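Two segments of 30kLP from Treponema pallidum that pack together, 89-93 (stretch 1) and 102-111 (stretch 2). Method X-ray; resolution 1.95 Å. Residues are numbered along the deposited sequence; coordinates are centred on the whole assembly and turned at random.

Stretch 1 89-93: DGWAS
Stretch 2, residues 102-111: YYESEHTDVS

Residues 92-93 run antiparallel to strand 102-104, with Ala92 paired to Glu104 (CA-CA 5.2 Å) and Ser93 to Tyr103 (CA-CA 4.5 Å). Ala92-Glu104 is the hydrogen-bonded pair: Ala92 N donates to Glu104 O (2.9 Å, 175° at the hydrogen) and Glu104 N to Ala92 O (2.7 Å, 162°), so both residues have their backbone donor and acceptor satisfied by each other. The same carbonyls also receive CA-H...O contacts, Trp91 CA to Glu104 O at 3.5 Å and Tyr103 CA to Ala92 O at 3.3 Å; Ser93 CA approaches Tyr102 O at 3.2 Å.

Stretch 2 turns back on itself through residues 105-107. Tyr103 makes no backbone hydrogen bond to Ser93 across the non-hydrogen-bonded pair; its N and O are satisfied by Val110 instead, Tyr103 N to Val110 O and Val110 N to Tyr103 O, each 2.8 Å. Thr108 O accepts from both Ser105 N and Ser105 OG (2.8 Å each), the latter with Ser105 chi1 at p.

Trp91 (phi/psi -97/127, chi1 m, chi2 102°) is buried, its NE1 satisfied elsewhere in the structure. Ser105 CB sits over one face of the six-membered ring of Trp91, 4.3 Å from its centroid, while Trp91 CE3 meets Tyr103 CB and Trp91 CH2 meets Val110 CG2, both at 3.7 Å. Gly90 precedes it at phi/psi 88/24, where a CB would jam against the preceding carbonyl.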

ATOM      1  N   ASP A  89     -22.380 -13.971  -3.472  1.00 30.05           N
ATOM      2  CA  ASP A  89     -20.928 -13.936  -3.558  1.00 29.59           C
ATOM      3  C   ASP A  89     -20.276 -14.148  -2.199  1.00 29.96           C
ATOM      4  O   ASP A  89     -19.048 -14.103  -2.081  1.00 30.03           O
ATOM      5  CB  ASP A  89     -20.446 -12.648  -4.237  1.00 28.69           C
ATOM      6  CG  ASP A  89     -20.530 -12.728  -5.757  1.00 31.79           C
ATOM      7  OD1 ASP A  89     -20.402 -13.853  -6.293  1.00 27.13           O
ATOM      8  OD2 ASP A  89     -20.731 -11.678  -6.414  1.00 31.81           O
ATOM      9  N   GLY A  90     -21.108 -14.404  -1.188  1.00 29.89           N
ATOM     10  CA  GLY A  90     -20.634 -14.671   0.168  1.00 28.73           C
ATOM     11  C   GLY A  90     -20.454 -13.426   1.017  1.00 27.79           C
ATOM     12  O   GLY A  90     -19.666 -13.444   1.976  1.00 29.74           O
ATOM     13  N   TRP A  91     -21.167 -12.351   0.665  1.00 26.39           N
ATOM     14  CA  TRP A  91     -21.156 -11.079   1.401  1.00 26.59           C
ATOM     15  C   TRP A  91     -22.340 -10.979   2.349  1.00 27.93           C
ATOM     16  O   TRP A  91     -23.480 -11.127   1.919  1.00 27.79           O
ATOM     17  CB  TRP A  91     -21.256  -9.873   0.455  1.00 25.34           C
ATOM     18  CG  TRP A  91     -20.096  -9.654  -0.380  1.00 24.29           C
ATOM     19  CD1 TRP A  91     -19.964  -9.983  -1.709  1.00 25.20           C
ATOM     20  CD2 TRP A  91     -18.853  -9.054   0.018  1.00 22.27           C
ATOM     21  NE1 TRP A  91     -18.715  -9.622  -2.153  1.00 27.09           N
ATOM     22  CE2 TRP A  91     -18.012  -9.046  -1.122  1.00 23.99           C
ATOM     23  CE3 TRP A  91     -18.367  -8.520   1.226  1.00 22.13           C
ATOM     24  CZ2 TRP A  91     -16.704  -8.535  -1.092  1.00 26.74           C
ATOM     25  CZ3 TRP A  91     -17.064  -7.990   1.254  1.00 16.98           C
ATOM     26  CH2 TRP A  91     -16.252  -8.005   0.100  1.00 23.32           C
ATOM     27  N   ALA A  92     -22.072 -10.703   3.622  1.00 28.91           N
ATOM     28  CA  ALA A  92     -23.133 -10.458   4.590  1.00 30.29           C
ATOM     29  C   ALA A  92     -23.093  -9.003   4.973  1.00 31.75           C
ATOM     30  O   ALA A  92     -22.012  -8.438   5.165  1.00 30.67           O
ATOM     31  CB  ALA A  92     -22.960 -11.329   5.807  1.00 30.83           C
ATOM     32  N   SER A  93     -24.266  -8.387   5.057  1.00 33.20           N
ATOM     33  CA  SER A  93     -24.374  -6.988   5.435  1.00 37.11           C
ATOM     34  C   SER A  93     -24.884  -6.838   6.870  1.00 40.30           C
ATOM     35  O   SER A  93     -25.678  -7.660   7.343  1.00 40.22           O
ATOM     36  CB  SER A  93     -25.302  -6.252   4.477  1.00 37.62           C
ATOM     37  OG  SER A  93     -26.635  -6.693   4.654  1.00 37.92           O
ATOM     38  N   TYR A 102     -22.028  -2.275   6.829  1.00 27.51           N
ATOM     39  CA  TYR A 102     -20.758  -3.009   6.725  1.00 28.57           C
ATOM     40  C   TYR A 102     -21.031  -4.249   5.917  1.00 25.52           C
ATOM     41  O   TYR A 102     -22.036  -4.919   6.164  1.00 28.75           O
ATOM     42  CB  TYR A 102     -20.268  -3.515   8.105  1.00 29.38           C
ATOM     43  CG  TYR A 102     -19.914  -2.474   9.135  1.00 30.71           C
ATOM     44  CD1 TYR A 102     -20.233  -1.136   8.953  1.00 32.81           C
ATOM     45  CD2 TYR A 102     -19.298  -2.846  10.324  1.00 35.33           C
ATOM     46  CE1 TYR A 102     -19.930  -0.191   9.914  1.00 35.19           C
ATOM     47  CE2 TYR A 102     -18.981  -1.904  11.292  1.00 36.50           C
ATOM     48  CZ  TYR A 102     -19.303  -0.585  11.075  1.00 33.19           C
ATOM     49  OH  TYR A 102     -19.009   0.356  12.011  1.00 35.18           O
ATOM     50  N   TYR A 103     -20.127  -4.585   5.003  1.00 21.56           N
ATOM     51  CA  TYR A 103     -20.163  -5.868   4.301  1.00 19.78           C
ATOM     52  C   TYR A 103     -18.992  -6.758   4.741  1.00 21.29           C
ATOM     53  O   TYR A 103     -17.824  -6.312   4.806  1.00 19.89           O
ATOM     54  CB  TYR A 103     -20.174  -5.636   2.794  1.00 20.04           C
ATOM     55  CG  TYR A 103     -21.303  -4.709   2.341  1.00 23.81           C
ATOM     56  CD1 TYR A 103     -22.577  -5.214   2.075  1.00 24.57           C
ATOM     57  CD2 TYR A 103     -21.096  -3.335   2.199  1.00 26.56           C
ATOM     58  CE1 TYR A 103     -23.618  -4.381   1.663  1.00 28.91           C
ATOM     59  CE2 TYR A 103     -22.134  -2.484   1.783  1.00 30.17           C
ATOM     60  CZ  TYR A 103     -23.388  -3.026   1.516  1.00 31.58           C
ATOM     61  OH  TYR A 103     -24.419  -2.215   1.111  1.00 35.37           O
ATOM     62  N   GLU A 104     -19.304  -8.003   5.086  1.00 19.09           N
ATOM     63  CA  GLU A 104     -18.298  -8.930   5.602  1.00 20.12           C
ATOM     64  C   GLU A 104     -18.248 -10.179   4.777  1.00 20.50           C
ATOM     65  O   GLU A 104     -19.296 -10.689   4.349  1.00 19.96           O
ATOM     66  CB  GLU A 104     -18.591  -9.307   7.073  1.00 20.68           C
ATOM     67  CG  GLU A 104     -18.696  -8.079   8.016  1.00 27.73           C
ATOM     68  CD  GLU A 104     -18.561  -8.433   9.502  1.00 37.45           C
ATOM     69  OE1 GLU A 104     -19.187  -9.420   9.955  1.00 44.43           O
ATOM     70  OE2 GLU A 104     -17.832  -7.708  10.211  1.00 41.76           O
ATOM     71  N   SER A 105     -17.038 -10.679   4.568  1.00 19.00           N
ATOM     72  CA  SER A 105     -16.817 -11.997   3.968  1.00 21.57           C
ATOM     73  C   SER A 105     -15.712 -12.724   4.750  1.00 22.17           C
ATOM     74  O   SER A 105     -15.150 -12.163   5.697  1.00 22.38           O
ATOM     75  CB  SER A 105     -16.456 -11.868   2.478  1.00 20.83           C
ATOM     76  OG  SER A 105     -15.248 -11.126   2.272  1.00 22.59           O
ATOM     77  N   GLU A 106     -15.381 -13.950   4.358  1.00 21.64           N
ATOM     78  CA  GLU A 106     -14.328 -14.713   5.052  1.00 23.21           C
ATOM     79  C   GLU A 106     -13.064 -13.902   5.390  1.00 21.80           C
ATOM     80  O   GLU A 106     -12.581 -13.922   6.528  1.00 21.86           O
ATOM     81  CB  GLU A 106     -13.902 -15.934   4.228  1.00 22.24           C
ATOM     82  CG  GLU A 106     -12.985 -16.893   4.990  1.00 30.00           C
ATOM     83  CD  GLU A 106     -13.681 -17.590   6.168  1.00 40.34           C
ATOM     84  OE1 GLU A 106     -14.927 -17.493   6.299  1.00 42.72           O
ATOM     85  OE2 GLU A 106     -12.975 -18.250   6.962  1.00 44.98           O
ATOM     86  N   HIS A 107     -12.494 -13.258   4.384  1.00 21.63           N
ATOM     87  CA  HIS A 107     -11.233 -12.538   4.595  1.00 22.49           C
ATOM     88  C   HIS A 107     -11.299 -11.019   4.380  1.00 22.50           C
ATOM     89  O   HIS A 107     -10.314 -10.329   4.637  1.00 18.70           O
ATOM     90  CB  HIS A 107     -10.142 -13.129   3.711  1.00 21.93           C
ATOM     91  CG  HIS A 107      -9.725 -14.508   4.121  1.00 30.15           C
ATOM     92  ND1 HIS A 107      -9.155 -14.779   5.350  1.00 32.99           N
ATOM     93  CD2 HIS A 107      -9.802 -15.692   3.470  1.00 29.08           C
ATOM     94  CE1 HIS A 107      -8.910 -16.075   5.440  1.00 34.06           C
ATOM     95  NE2 HIS A 107      -9.285 -16.650   4.310  1.00 34.00           N
ATOM     96  N   THR A 108     -12.430 -10.518   3.876  1.00 23.01           N
ATOM     97  CA  THR A 108     -12.555  -9.111   3.495  1.00 22.92           C
ATOM     98  C   THR A 108     -13.785  -8.430   4.074  1.00 22.23           C
ATOM     99  O   THR A 108     -14.900  -8.958   3.973  1.00 21.53           O
ATOM    100  CB  THR A 108     -12.529  -8.942   1.963  1.00 23.46           C
ATOM    101  OG1 THR A 108     -11.433  -9.678   1.433  1.00 26.19           O
ATOM    102  CG2 THR A 108     -12.339  -7.471   1.577  1.00 24.07           C
ATOM    103  N   ASP A 109     -13.565  -7.275   4.727  1.00 18.96           N
ATOM    104  CA  ASP A 109     -14.636  -6.407   5.183  1.00 15.76           C
ATOM    105  C   ASP A 109     -14.579  -5.073   4.441  1.00 17.29           C
ATOM    106  O   ASP A 109     -13.504  -4.546   4.172  1.00 15.08           O
ATOM    107  CB  ASP A 109     -14.546  -6.241   6.696  1.00 17.58           C
ATOM    108  CG  ASP A 109     -14.467  -7.599   7.408  1.00 22.04           C
ATOM    109  OD1 ASP A 109     -15.239  -8.525   7.006  1.00 31.01           O
ATOM    110  OD2 ASP A 109     -13.604  -7.780   8.287  1.00 18.30           O
ATOM    111  N   VAL A 110     -15.739  -4.549   4.077  1.00 15.36           N
ATOM    112  CA  VAL A 110     -15.801  -3.351   3.263  1.00 14.36           C
ATOM    113  C   VAL A 110     -16.898  -2.465   3.791  1.00 16.06           C
ATOM    114  O   VAL A 110     -18.008  -2.939   4.125  1.00 16.95           O
ATOM    115  CB  VAL A 110     -16.026  -3.638   1.750  1.00 16.11           C
ATOM    116  CG1 VAL A 110     -16.007  -2.324   0.926  1.00 14.04           C
ATOM    117  CG2 VAL A 110     -15.011  -4.642   1.194  1.00 13.59           C
ATOM    118  N   SER A 111     -16.598  -1.173   3.820  1.00 15.35           N
ATOM    119  CA  SER A 111     -17.587  -0.157   4.102  1.00 17.86           C
ATOM    120  C   SER A 111     -17.455   0.960   3.112  1.00 18.75           C
ATOM    121  O   SER A 111     -16.346   1.262   2.654  1.00 16.44           O
ATOM    122  CB  SER A 111     -17.336   0.462   5.497  1.00 18.64           C
ATOM    123  OG  SER A 111     -18.503   1.183   5.827  1.00 28.14           O
TER